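Local coordinates for malonyl-CoA decarboxylase (Rhodopseudomonas palustris, PDB 4KSA), which probably decarboxylates malonyl-CoA, giving acetyl-CoA and carbon dioxide, at residues I191-V196 and D226-F231; H197-H200 and D204-A207. All blocks are in the same frame, centred on the assembly; numbering follows the deposited sequence.

Contact 1: I191-V196 and D226-F231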
ATOM      1  N   ILE A 191     -18.387 -10.644 -14.158  1.00 66.56           N
ATOM      2  CA  ILE A 191     -18.866 -11.519 -15.219  1.00 70.72           C
ATOM      3  C   ILE A 191     -20.361 -11.773 -15.049  1.00 73.59           C
ATOM      4  O   ILE A 191     -21.018 -12.270 -15.950  1.00 75.78           O
ATOM      5  CB  ILE A 191     -18.116 -12.875 -15.214  1.00 70.71           C
ATOM      6  CG1 ILE A 191     -16.614 -12.641 -15.430  1.00 72.66           C
ATOM      7  CG2 ILE A 191     -18.662 -13.777 -16.304  1.00 69.04           C
ATOM      8  CD1 ILE A 191     -15.757 -13.912 -15.403  1.00 72.24           C
ATOM      9  N   ARG A 192     -20.903 -11.419 -13.892  1.00 76.87           N
ATOM     10  CA  ARG A 192     -22.320 -11.615 -13.635  1.00 79.55           C
ATOM     11  C   ARG A 192     -23.108 -10.312 -13.753  1.00 80.78           C
ATOM     12  O   ARG A 192     -24.279 -10.327 -14.118  1.00 81.36           O
ATOM     13  CB  ARG A 192     -22.510 -12.226 -12.247  1.00 80.84           C
ATOM     14  CG  ARG A 192     -23.958 -12.390 -11.839  1.00 85.37           C
ATOM     15  CD  ARG A 192     -24.098 -13.138 -10.517  1.00 89.17           C
ATOM     16  NE  ARG A 192     -23.363 -12.511  -9.415  1.00 93.20           N
ATOM     17  CZ  ARG A 192     -22.087 -12.758  -9.115  1.00 94.44           C
ATOM     18  NH1 ARG A 192     -21.508 -12.137  -8.091  1.00 92.51           N
ATOM     19  NH2 ARG A 192     -21.392 -13.636  -9.834  1.00 95.56           N
ATOM     20  N   TYR A 193     -22.447  -9.192 -13.464  1.00 82.70           N
ATOM     21  CA  TYR A 193     -23.061  -7.859 -13.518  1.00 84.68           C
ATOM     22  C   TYR A 193     -22.956  -7.175 -14.895  1.00 87.99           C
ATOM     23  O   TYR A 193     -23.487  -6.076 -15.081  1.00 87.95           O
ATOM     24  CB  TYR A 193     -22.400  -6.919 -12.498  1.00 81.69           C
ATOM     25  CG  TYR A 193     -22.328  -7.397 -11.064  1.00 78.30           C
ATOM     26  CD1 TYR A 193     -21.497  -6.747 -10.147  1.00 76.33           C
ATOM     27  CD2 TYR A 193     -23.080  -8.484 -10.616  1.00 77.22           C
ATOM     28  CE1 TYR A 193     -21.415  -7.161  -8.827  1.00 75.05           C
ATOM     29  CE2 TYR A 193     -23.003  -8.910  -9.294  1.00 75.64           C
ATOM     30  CZ  TYR A 193     -22.169  -8.241  -8.405  1.00 75.77           C
ATOM     31  OH  TYR A 193     -22.090  -8.653  -7.093  1.00 76.09           O
ATOM     32  N   GLU A 194     -22.262  -7.798 -15.845  1.00 91.38           N
ATOM     33  CA  GLU A 194     -22.102  -7.200 -17.169  1.00 95.13           C
ATOM     34  C   GLU A 194     -23.459  -6.960 -17.830  1.00 97.50           C
ATOM     35  O   GLU A 194     -24.282  -7.878 -17.920  1.00 97.92           O
ATOM     36  CB  GLU A 194     -21.235  -8.098 -18.066  1.00 95.87           C
ATOM     37  CG  GLU A 194     -21.066  -7.580 -19.503  1.00 96.31           C
ATOM     38  CD  GLU A 194     -20.358  -6.230 -19.584  1.00 96.38           C
ATOM     39  OE1 GLU A 194     -20.515  -5.536 -20.613  1.00 95.06           O
ATOM     40  OE2 GLU A 194     -19.637  -5.867 -18.630  1.00 96.50           O
ATOM     41  N   GLN A 195     -23.673  -5.724 -18.291  1.00 99.49           N
ATOM     42  CA  GLN A 195     -24.926  -5.320 -18.942  1.00101.26           C
ATOM     43  C   GLN A 195     -24.927  -5.501 -20.461  1.00102.02           C
ATOM     44  O   GLN A 195     -25.455  -6.485 -20.980  1.00101.29           O
ATOM     45  CB  GLN A 195     -25.236  -3.858 -18.606  1.00101.20           C
ATOM     46  CG  GLN A 195     -25.406  -3.601 -17.120  1.00102.57           C
ATOM     47  CD  GLN A 195     -26.399  -4.558 -16.476  1.00103.29           C
ATOM     48  OE1 GLN A 195     -27.563  -4.630 -16.878  1.00103.76           O
ATOM     49  NE2 GLN A 195     -25.941  -5.298 -15.472  1.00103.20           N
ATOM     50  N   VAL A 196     -24.347  -4.540 -21.169  1.00103.55           N
ATOM     51  CA  VAL A 196     -24.271  -4.612 -22.624  1.00105.05           C
ATOM     52  C   VAL A 196     -23.628  -5.919 -23.096  1.00106.36           C
ATOM     53  O   VAL A 196     -24.319  -6.914 -23.321  1.00106.93           O
ATOM     54  CB  VAL A 196     -23.462  -3.426 -23.201  1.00104.43           C
ATOM     55  CG1 VAL A 196     -24.379  -2.239 -23.471  1.00104.12           C
ATOM     56  CG2 VAL A 196     -22.369  -3.033 -22.221  1.00105.01           C
ATOM     57  N   ASP A 226     -14.759  -5.641  -1.693  1.00 39.20           N
ATOM     58  CA  ASP A 226     -14.588  -6.263  -2.994  1.00 40.32           C
ATOM     59  C   ASP A 226     -15.816  -6.205  -3.863  1.00 38.32           C
ATOM     60  O   ASP A 226     -15.894  -6.892  -4.863  1.00 40.98           O
ATOM     61  CB  ASP A 226     -14.164  -7.731  -2.828  1.00 43.26           C
ATOM     62  CG  ASP A 226     -12.693  -7.878  -2.453  1.00 46.81           C
ATOM     63  OD1 ASP A 226     -12.301  -8.975  -1.990  1.00 49.67           O
ATOM     64  OD2 ASP A 226     -11.934  -6.903  -2.628  1.00 45.27           O
ATOM     65  N   GLU A 227     -16.777  -5.374  -3.506  1.00 37.22           N
ATOM     66  CA  GLU A 227     -18.003  -5.338  -4.276  1.00 36.81           C
ATOM     67  C   GLU A 227     -18.224  -4.055  -5.095  1.00 36.44           C
ATOM     68  O   GLU A 227     -18.364  -2.959  -4.539  1.00 33.78           O
ATOM     69  CB  GLU A 227     -19.174  -5.589  -3.321  1.00 36.55           C
ATOM     70  CG  GLU A 227     -20.456  -5.993  -4.002  1.00 42.71           C
ATOM     71  CD  GLU A 227     -20.347  -7.326  -4.710  1.00 47.98           C
ATOM     72  OE1 GLU A 227     -20.265  -8.364  -4.015  1.00 49.99           O
ATOM     73  OE2 GLU A 227     -20.345  -7.332  -5.964  1.00 50.41           O
ATOM     74  N   PRO A 228     -18.231  -4.173  -6.440  1.00 37.00           N
ATOM     75  CA  PRO A 228     -18.447  -2.982  -7.280  1.00 38.43           C
ATOM     76  C   PRO A 228     -19.934  -2.564  -7.261  1.00 38.69           C
ATOM     77  O   PRO A 228     -20.783  -3.234  -7.839  1.00 38.91           O
ATOM     78  CB  PRO A 228     -17.957  -3.441  -8.660  1.00 35.73           C
ATOM     79  CG  PRO A 228     -18.286  -4.873  -8.679  1.00 35.66           C
ATOM     80  CD  PRO A 228     -17.905  -5.347  -7.272  1.00 36.84           C
ATOM     81  N   LEU A 229     -20.236  -1.465  -6.572  1.00 37.75           N
ATOM     82  CA  LEU A 229     -21.604  -0.986  -6.448  1.00 38.15           C
ATOM     83  C   LEU A 229     -22.157  -0.419  -7.758  1.00 41.07           C
ATOM     84  O   LEU A 229     -23.246  -0.798  -8.220  1.00 41.16           O
ATOM     85  CB  LEU A 229     -21.665   0.065  -5.354  1.00 36.23           C
ATOM     86  CG  LEU A 229     -20.999  -0.407  -4.063  1.00 36.23           C
ATOM     87  CD1 LEU A 229     -21.288   0.578  -2.947  1.00 34.14           C
ATOM     88  CD2 LEU A 229     -21.503  -1.807  -3.711  1.00 34.76           C
ATOM     89  N   ILE A 230     -21.404   0.501  -8.341  1.00 40.87           N
ATOM     90  CA  ILE A 230     -21.777   1.120  -9.593  1.00 39.95           C
ATOM     91  C   ILE A 230     -20.690   0.777 -10.585  1.00 40.90           C
ATOM     92  O   ILE A 230     -19.516   1.055 -10.339  1.00 40.50           O
ATOM     93  CB  ILE A 230     -21.864   2.628  -9.440  1.00 39.02           C
ATOM     94  CG1 ILE A 230     -22.920   2.951  -8.388  1.00 38.47           C
ATOM     95  CG2 ILE A 230     -22.170   3.264 -10.776  1.00 38.14           C
ATOM     96  CD1 ILE A 230     -22.958   4.377  -7.958  1.00 39.74           C
ATOM     97  N   PHE A 231     -21.100   0.172 -11.698  1.00 41.69           N
ATOM     98  CA  PHE A 231     -20.207  -0.251 -12.782  1.00 40.93           C
ATOM     99  C   PHE A 231     -20.435   0.643 -14.007  1.00 41.94           C
ATOM    100  O   PHE A 231     -21.530   0.664 -14.567  1.00 42.11           O
ATOM    101  CB  PHE A 231     -20.512  -1.708 -13.126  1.00 40.00           C
ATOM    102  CG  PHE A 231     -19.637  -2.279 -14.183  1.00 44.24           C
ATOM    103  CD1 PHE A 231     -18.254  -2.209 -14.068  1.00 45.94           C
ATOM    104  CD2 PHE A 231     -20.186  -2.903 -15.296  1.00 46.43           C
ATOM    105  CE1 PHE A 231     -17.420  -2.759 -15.057  1.00 47.59           C
ATOM    106  CE2 PHE A 231     -19.365  -3.455 -16.287  1.00 48.87           C
ATOM    107  CZ  PHE A 231     -17.979  -3.381 -16.168  1.00 47.89           C
TER

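Contact 2: H197-H200 and D204-A207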
ATOM      1  N   HIS A 197     -22.303  -5.909 -23.233  1.00107.26           N
ATOM      2  CA  HIS A 197     -21.540  -7.072 -23.696  1.00108.02           C
ATOM      3  C   HIS A 197     -22.012  -8.419 -23.148  1.00108.12           C
ATOM      4  O   HIS A 197     -22.599  -8.494 -22.067  1.00108.39           O
ATOM      5  CB  HIS A 197     -20.059  -6.884 -23.361  1.00108.37           C
ATOM      6  CG  HIS A 197     -19.475  -5.622 -23.912  1.00108.46           C
ATOM      7  ND1 HIS A 197     -19.380  -5.376 -25.265  1.00108.54           N
ATOM      8  CD2 HIS A 197     -18.974  -4.528 -23.293  1.00108.29           C
ATOM      9  CE1 HIS A 197     -18.846  -4.184 -25.456  1.00108.79           C
ATOM     10  NE2 HIS A 197     -18.590  -3.648 -24.276  1.00108.66           N
ATOM     11  N   THR A 198     -21.748  -9.477 -23.914  1.00108.26           N
ATOM     12  CA  THR A 198     -22.118 -10.841 -23.531  1.00108.14           C
ATOM     13  C   THR A 198     -20.875 -11.543 -22.997  1.00107.61           C
ATOM     14  O   THR A 198     -19.832 -11.552 -23.651  1.00107.00           O
ATOM     15  CB  THR A 198     -22.656 -11.654 -24.743  1.00108.18           C
ATOM     16  OG1 THR A 198     -23.795 -10.989 -25.309  1.00107.12           O
ATOM     17  CG2 THR A 198     -23.056 -13.060 -24.307  1.00107.37           C
ATOM     18  N   ILE A 199     -20.980 -12.136 -21.813  1.00107.60           N
ATOM     19  CA  ILE A 199     -19.828 -12.813 -21.238  1.00108.05           C
ATOM     20  C   ILE A 199     -20.162 -14.169 -20.612  1.00107.87           C
ATOM     21  O   ILE A 199     -21.116 -14.296 -19.835  1.00107.22           O
ATOM     22  CB  ILE A 199     -19.119 -11.891 -20.199  1.00108.09           C
ATOM     23  CG1 ILE A 199     -18.637 -10.610 -20.898  1.00107.73           C
ATOM     24  CG2 ILE A 199     -17.936 -12.613 -19.570  1.00107.33           C
ATOM     25  CD1 ILE A 199     -18.035  -9.573 -19.976  1.00107.63           C
ATOM     26  N   HIS A 200     -19.364 -15.174 -20.984  1.00107.80           N
ATOM     27  CA  HIS A 200     -19.501 -16.555 -20.509  1.00106.95           C
ATOM     28  C   HIS A 200     -18.390 -16.921 -19.525  1.00104.84           C
ATOM     29  O   HIS A 200     -18.593 -16.872 -18.313  1.00103.77           O
ATOM     30  CB  HIS A 200     -19.479 -17.526 -21.695  1.00109.09           C
ATOM     31  CG  HIS A 200     -20.822 -17.744 -22.324  1.00111.14           C
ATOM     32  ND1 HIS A 200     -21.627 -16.706 -22.744  1.00111.83           N
ATOM     33  CD2 HIS A 200     -21.504 -18.882 -22.593  1.00111.42           C
ATOM     34  CE1 HIS A 200     -22.748 -17.196 -23.242  1.00111.66           C
ATOM     35  NE2 HIS A 200     -22.698 -18.513 -23.163  1.00111.85           N
ATOM     36  N   ASP A 204     -14.124 -14.420 -22.486  1.00 96.80           N
ATOM     37  CA  ASP A 204     -15.049 -13.359 -22.875  1.00 95.36           C
ATOM     38  C   ASP A 204     -14.694 -12.073 -22.146  1.00 93.97           C
ATOM     39  O   ASP A 204     -14.502 -11.026 -22.763  1.00 94.49           O
ATOM     40  CB  ASP A 204     -16.482 -13.742 -22.504  1.00 96.34           C
ATOM     41  CG  ASP A 204     -16.973 -14.958 -23.246  1.00 97.00           C
ATOM     42  OD1 ASP A 204     -16.222 -15.955 -23.319  1.00 97.97           O
ATOM     43  OD2 ASP A 204     -18.116 -14.919 -23.749  1.00 97.09           O
ATOM     44  N   LEU A 205     -14.624 -12.170 -20.821  1.00 91.64           N
ATOM     45  CA  LEU A 205     -14.305 -11.032 -19.967  1.00 88.87           C
ATOM     46  C   LEU A 205     -12.943 -10.458 -20.365  1.00 87.07           C
ATOM     47  O   LEU A 205     -12.818  -9.251 -20.589  1.00 85.45           O
ATOM     48  CB  LEU A 205     -14.318 -11.482 -18.491  1.00 88.35           C
ATOM     49  CG  LEU A 205     -14.440 -10.493 -17.317  1.00 86.18           C
ATOM     50  CD1 LEU A 205     -13.115  -9.818 -17.061  1.00 85.99           C
ATOM     51  CD2 LEU A 205     -15.524  -9.473 -17.605  1.00 85.55           C
ATOM     52  N   ARG A 206     -11.930 -11.321 -20.463  1.00 85.66           N
ATOM     53  CA  ARG A 206     -10.594 -10.864 -20.847  1.00 84.18           C
ATOM     54  C   ARG A 206     -10.665 -10.200 -22.215  1.00 82.64           C
ATOM     55  O   ARG A 206     -10.035  -9.163 -22.449  1.00 81.82           O
ATOM     56  CB  ARG A 206      -9.588 -12.022 -20.890  1.00 83.65           C
ATOM     57  CG  ARG A 206      -8.297 -11.641 -21.619  1.00 85.45           C
ATOM     58  CD  ARG A 206      -7.071 -12.441 -21.182  1.00 87.09           C
ATOM     59  NE  ARG A 206      -7.107 -13.861 -21.537  1.00 88.92           N
ATOM     60  CZ  ARG A 206      -7.178 -14.330 -22.780  1.00 90.02           C
ATOM     61  NH1 ARG A 206      -7.197 -15.643 -22.992  1.00 89.27           N
ATOM     62  NH2 ARG A 206      -7.242 -13.491 -23.809  1.00 90.87           N
ATOM     63  N   ALA A 207     -11.440 -10.809 -23.110  1.00 80.17           N
ATOM     64  CA  ALA A 207     -11.618 -10.278 -24.452  1.00 77.55           C
ATOM     65  C   ALA A 207     -12.334  -8.933 -24.355  1.00 76.39           C
ATOM     66  O   ALA A 207     -11.838  -7.918 -24.844  1.00 76.59           O
ATOM     67  CB  ALA A 207     -12.431 -11.250 -25.293  1.00 77.31           C
TER

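Contact 1: I191-V196 and D226-F231
Tyr193, in the last turn of helix 184-193, and Phe231 of strand 230-237 give the nearest backbone approach of 191-196 and 226-231, with CA atoms 8.2 Å apart. Tyr193 swings its ring over to Glu227 and Pro228. With CG anti to the carbonyl carbon (chi1 -53°), the ring reaches across so that OH donates a hydrogen bond to Glu227 OE2 at 2.5 Å, the oxygen lying at the ring edge, in its plane. The Glu227 chain bends at chi2 to present this carboxylate, which is turned 46° from the ring. Beside this bond, Pro228 CG meets the ring's CE1 edge at 3.9 Å. The topology is consistent with an acetyltransferase-like (GNAT) fold, in which this helix lies against the antiparallel strands that follow it; Ile190 packs on both Pro228 and Phe231. Farther along, Glu194 brings OE2 to the edge of the Phe231 ring, 3.4 Å from CE2, with the carboxylate nearly upright to the ring at 79°. Its negative charge would probably be drawn to the positive rim of the ring, while Arg208 offers a long, weak ion pair. Gln195 folds back, NE2 donating to Tyr193 O from above the carbonyl plane.

Contact 2: H197-H200 and D204-A207
Ile199 and Asp204 bring the backbones of 197-200 and 204-207 to within 5.1 Å, CA to CA, where the extended chain of the loop turns into helix 202-209. The Asp204 side chain sets out toward the loop, its carboxylate anti to its own carbonyl carbon (chi1 -64°), and reaches the peptide ahead of the helix. There OD2 accepts a weak hydrogen bond from His200 N at 3.0 Å, bent to 143° at the hydrogen. The same oxygen lies 3.6 Å from His200 CB; the imidazole is inclined only 23° to the carboxylate, but ND1 makes no bond to it. With Asp201 close to OD1, the added negative charge is likely to be eased by the amino end of the helix. Replacing Asp204 with an alanine would probably leave His200 N without this acceptor and let the turn before the helix move more freely.

The apolar half of the contact belongs to Ile199, whose two branches divide the work. CG2, anti to the backbone N, rests on Asp204 CB at 3.5 Å, as the two side chains run past each other in opposite directions. The longer branch extends to set CD1 against Leu205 CD2, also at 3.5 Å. Leu205 is buried, its other neighbours including Leu187, Ile190 and Ile191 of the preceding helix and Trp180. On the same helix, Arg206 forms a salt bridge with Glu188 of a neighbouring subunit. The weak bond from His200 N and the Ile199-Leu205 packing join the loop to the helix that follows it, in a tight helix-to-helix connection probably corresponding to the pair of helices that separates the first two strands of GNAT-like folds.

In the fold
Contact 2 is nested within the chain loop that contact 1 closes, and the two centres lie about 13 Å apart. They meet through the last turn of helix 184-193: Ile191 CG2 touches Ile199 CG2 at 3.5 Å, and Ile191 CG1 packs on Leu205 CG at 3.6 Å. Glu194 belongs to both settings, since its CG lies 3.7 Å from Ile199 CD1 while its carboxylate turns to contact 1. Helix 184-193 thus packs towards the sheet through contact 1 and towards helix 202-209 through its neighbours in contact 2. Contact 1 is partly buried, whereas contact 2 sits at the surface. Both lie away from His162, a magnesium ligand in a structure of this protein.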